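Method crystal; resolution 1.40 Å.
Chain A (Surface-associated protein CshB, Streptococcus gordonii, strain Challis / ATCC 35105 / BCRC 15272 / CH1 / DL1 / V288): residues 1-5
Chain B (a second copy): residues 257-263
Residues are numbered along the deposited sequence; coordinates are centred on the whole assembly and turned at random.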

ATOM      1  N   TRP A   1      16.879  -1.075 -17.487  1.00 14.29           N
ATOM      2  CA  TRP A   1      16.481   0.139 -16.684  1.00 13.18           C
ATOM      3  C   TRP A   1      17.684   1.065 -16.525  1.00 13.15           C
ATOM      4  O   TRP A   1      18.802   0.605 -16.116  1.00 14.91           O
ATOM      5  CB  TRP A   1      15.932  -0.145 -15.278  1.00 13.24           C
ATOM      6  CG  TRP A   1      14.625  -0.858 -15.242  1.00 14.48           C
ATOM      7  CD1 TRP A   1      14.457  -2.160 -14.849  1.00 19.03           C
ATOM      8  CD2 TRP A   1      13.347  -0.389 -15.700  1.00 13.38           C
ATOM      9  NE1 TRP A   1      13.148  -2.499 -14.989  1.00 19.17           N
ATOM     10  CE2 TRP A   1      12.438  -1.457 -15.541  1.00 16.64           C
ATOM     11  CE3 TRP A   1      12.867   0.808 -16.243  1.00 13.22           C
ATOM     12  CZ2 TRP A   1      11.064  -1.315 -15.807  1.00 16.76           C
ATOM     13  CZ3 TRP A   1      11.527   0.932 -16.554  1.00 13.94           C
ATOM     14  CH2 TRP A   1      10.638  -0.132 -16.381  1.00 15.09           C
ATOM     15  N   LEU A   2      17.530   2.338 -16.770  1.00 10.54           N
ATOM     16  CA  LEU A   2      18.647   3.306 -16.595  1.00  9.98           C
ATOM     17  C   LEU A   2      19.001   3.462 -15.137  1.00 11.51           C
ATOM     18  O   LEU A   2      18.139   3.607 -14.266  1.00 11.95           O
ATOM     19  CB  LEU A   2      18.266   4.645 -17.193  1.00 10.16           C
ATOM     20  CG  LEU A   2      18.028   4.665 -18.706  1.00 10.78           C
ATOM     21  CD1 LEU A   2      17.616   6.025 -19.161  1.00 11.89           C
ATOM     22  CD2 LEU A   2      19.235   4.146 -19.490  1.00 11.64           C
ATOM     23  N   ASP A   3      20.323   3.512 -14.892  1.00 11.46           N
ATOM     24  CA  ASP A   3      20.921   3.787 -13.574  1.00 11.02           C
ATOM     25  C   ASP A   3      21.145   5.274 -13.445  1.00 11.53           C
ATOM     26  O   ASP A   3      22.163   5.828 -13.872  1.00 12.38           O
ATOM     27  CB  ASP A   3      22.227   3.005 -13.373  1.00 11.83           C
ATOM     28  CG  ASP A   3      22.846   3.249 -12.014  1.00 13.87           C
ATOM     29  OD1 ASP A   3      22.333   4.008 -11.249  1.00 14.94           O
ATOM     30  OD2 ASP A   3      23.957   2.632 -11.769  1.00 19.83           O
ATOM     31  N   PHE A   4      20.161   5.970 -12.893  1.00 11.92           N
ATOM     32  CA  PHE A   4      20.257   7.409 -12.723  1.00 11.50           C
ATOM     33  C   PHE A   4      21.219   7.799 -11.624  1.00 12.86           C
ATOM     34  O   PHE A   4      21.536   9.029 -11.501  1.00 15.50           O
ATOM     35  CB  PHE A   4      18.861   7.955 -12.471  1.00 11.56           C
ATOM     36  CG  PHE A   4      17.915   7.840 -13.639  1.00 12.20           C
ATOM     37  CD1 PHE A   4      18.255   8.436 -14.873  1.00 12.86           C
ATOM     38  CD2 PHE A   4      16.704   7.155 -13.547  1.00 13.42           C
ATOM     39  CE1 PHE A   4      17.377   8.365 -15.962  1.00 13.85           C
ATOM     40  CE2 PHE A   4      15.888   7.052 -14.663  1.00 13.98           C
ATOM     41  CZ  PHE A   4      16.203   7.680 -15.833  1.00 13.90           C
ATOM     42  N   SER A   5      21.734   6.854 -10.857  1.00 12.67           N
ATOM     43  CA  SER A   5      22.666   7.173  -9.740  1.00 14.14           C
ATOM     44  C   SER A   5      24.084   7.354 -10.274  1.00 17.19           C
ATOM     45  O   SER A   5      24.946   7.778  -9.454  1.00 19.35           O
ATOM     46  CB  SER A   5      22.645   6.106  -8.653  1.00 17.17           C
ATOM     47  OG  SER A   5      23.416   4.963  -9.054  1.00 19.50           O
TER
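Chain B 257-263: AMMMGFL

Chain B lies on chain A as an extended strand: from M258(B) to F262(B) phi runs from -85° to -142°, and psi stays in the extended range. Residues 1-5 of chain A form no regular helix or strand: L2(A) is extended at -68°/138°, while F4(A) and S5(A) turn to psi values near zero. The end-to-end directions of the touching parts differ by 125°, so the two backbones run obliquely, with an opposing component. The nearest CA atoms are those of W1(A) and G261(B), 3.9 Å apart. Glycine suits this place, because an ideal CB on G261(B) would point toward chain A and stand only 3.2 Å from the CA of W1(A).

Beside this close approach, L2(A) N donates a nearly straight hydrogen bond to M260(B) O, 2.9 Å long with an angle of 172° at the hydrogen. Water 1 extends the link: its oxygen can donate to L2(A) O and accepts from M260(B) N, each at 3.0 Å.

The indole of W1(A) offers a broad, flat surface to M259(B). The methyl CE of M259(B) sits over one face, 3.7 Å from the centroid of the five-membered ring, in a CH-pi contact, and CB of M259(B) is 3.7 Å from CZ3 of W1(A). At the ring edge, CE3 of W1(A) approaches C of M260(B) at 3.4 Å.

L2(A) and F4(A), both apolar and buried, pack on carbon atoms. CD1 of L2(A) lies 3.8 Å from CE1 of F262(B), at that ring's edge. The CA-to-CB bond of F4(A) points toward chain B; its CZ lies 3.6 Å from CE of M258(B) and 4.2 Å from CB of M260(B). Long, flexible thioether chains suit M258(B) and M259(B), whose CE methyls reach the rings of F4(A) and W1(A). The CA-to-CB bond of D3(A) points away.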

ATOM      1  N   ALA B 257       8.202   7.884  -8.156  1.00 10.77           N
ATOM      2  CA  ALA B 257       9.552   7.828  -8.736  1.00 12.25           C
ATOM      3  C   ALA B 257       9.518   7.336 -10.167  1.00 11.63           C
ATOM      4  O   ALA B 257       8.824   6.380 -10.448  1.00 14.27           O
ATOM      5  CB  ALA B 257      10.362   6.873  -7.875  1.00 13.29           C
ATOM      6  N   MET B 258      10.257   7.959 -11.063  1.00  9.88           N
ATOM      7  CA  MET B 258      10.302   7.526 -12.470  1.00 10.37           C
ATOM      8  C   MET B 258      11.333   6.426 -12.642  1.00 10.71           C
ATOM      9  O   MET B 258      12.490   6.589 -12.239  1.00 10.81           O
ATOM     10  CB  MET B 258      10.678   8.696 -13.363  1.00 10.54           C
ATOM     11  CG  MET B 258      10.476   8.421 -14.825  1.00 10.51           C
ATOM     12  SD  MET B 258      11.221   9.680 -15.877  1.00 12.18           S
ATOM     13  CE  MET B 258      12.909   9.126 -15.803  1.00 12.17           C
ATOM     14  N   MET B 259      10.930   5.388 -13.333  1.00  9.24           N
ATOM     15  CA  MET B 259      11.851   4.399 -13.896  1.00  9.72           C
ATOM     16  C   MET B 259      11.736   4.490 -15.415  1.00 10.21           C
ATOM     17  O   MET B 259      10.592   4.571 -15.966  1.00 10.04           O
ATOM     18  CB  MET B 259      11.447   2.982 -13.524  1.00 10.66           C
ATOM     19  CG  MET B 259      11.497   2.798 -12.021  1.00 12.43           C
ATOM     20  SD  MET B 259      11.049   1.167 -11.452  1.00 16.63           S
ATOM     21  CE  MET B 259      12.331   0.177 -12.227  1.00 16.83           C
ATOM     22  N   MET B 260      12.851   4.442 -16.107  1.00  9.47           N
ATOM     23  CA  MET B 260      12.854   4.511 -17.588  1.00  9.35           C
ATOM     24  C   MET B 260      13.903   3.516 -18.067  1.00  9.53           C
ATOM     25  O   MET B 260      15.030   3.516 -17.527  1.00  9.32           O
ATOM     26  CB  MET B 260      13.178   5.886 -18.142  1.00 10.60           C
ATOM     27  CG  MET B 260      13.101   5.921 -19.685  1.00 11.26           C
ATOM     28  SD  MET B 260      13.706   7.527 -20.353  1.00 15.03           S
ATOM     29  CE  MET B 260      12.494   8.666 -19.762  1.00 15.21           C
ATOM     30  N   GLY B 261      13.585   2.724 -19.068  1.00  9.00           N
ATOM     31  CA  GLY B 261      14.523   1.783 -19.654  1.00 10.13           C
ATOM     32  C   GLY B 261      14.341   1.723 -21.143  1.00 10.35           C
ATOM     33  O   GLY B 261      13.461   2.360 -21.738  1.00  9.94           O
ATOM     34  N   PHE B 262      15.299   1.053 -21.758  1.00 13.11           N
ATOM     35  CA  PHE B 262      15.341   0.876 -23.210  1.00 12.96           C
ATOM     36  C   PHE B 262      15.512  -0.598 -23.507  1.00 15.64           C
ATOM     37  O   PHE B 262      16.322  -1.275 -22.849  1.00 17.98           O
ATOM     38  CB  PHE B 262      16.456   1.703 -23.807  1.00 14.19           C
ATOM     39  CG  PHE B 262      16.253   3.185 -23.766  1.00 13.36           C
ATOM     40  CD1 PHE B 262      16.362   3.928 -22.587  1.00 15.41           C
ATOM     41  CD2 PHE B 262      15.824   3.865 -24.891  1.00 15.62           C
ATOM     42  CE1 PHE B 262      16.068   5.279 -22.590  1.00 15.87           C
ATOM     43  CE2 PHE B 262      15.622   5.236 -24.924  1.00 13.73           C
ATOM     44  CZ  PHE B 262      15.714   5.954 -23.745  1.00 16.66           C
ATOM     45  N   LEU B 263      14.853  -1.048 -24.563  1.00 13.95           N
ATOM     46  CA  LEU B 263      15.026  -2.430 -25.058  1.00 16.31           C
ATOM     47  C   LEU B 263      15.835  -2.316 -26.360  1.00 16.15           C
ATOM     48  O   LEU B 263      15.526  -1.466 -27.165  1.00 17.33           O
ATOM     49  CB  LEU B 263      13.663  -3.084 -25.267  1.00 16.81           C
ATOM     50  CG  LEU B 263      12.735  -3.080 -24.049  1.00 21.60           C
ATOM     51  CD1 LEU B 263      11.444  -3.808 -24.354  1.00 21.71           C
ATOM     52  CD2 LEU B 263      13.421  -3.650 -22.843  1.00 24.53           C
TER
HETATM   53  O   HOH W   1      15.163   3.537 -14.499  1.00 11.24           O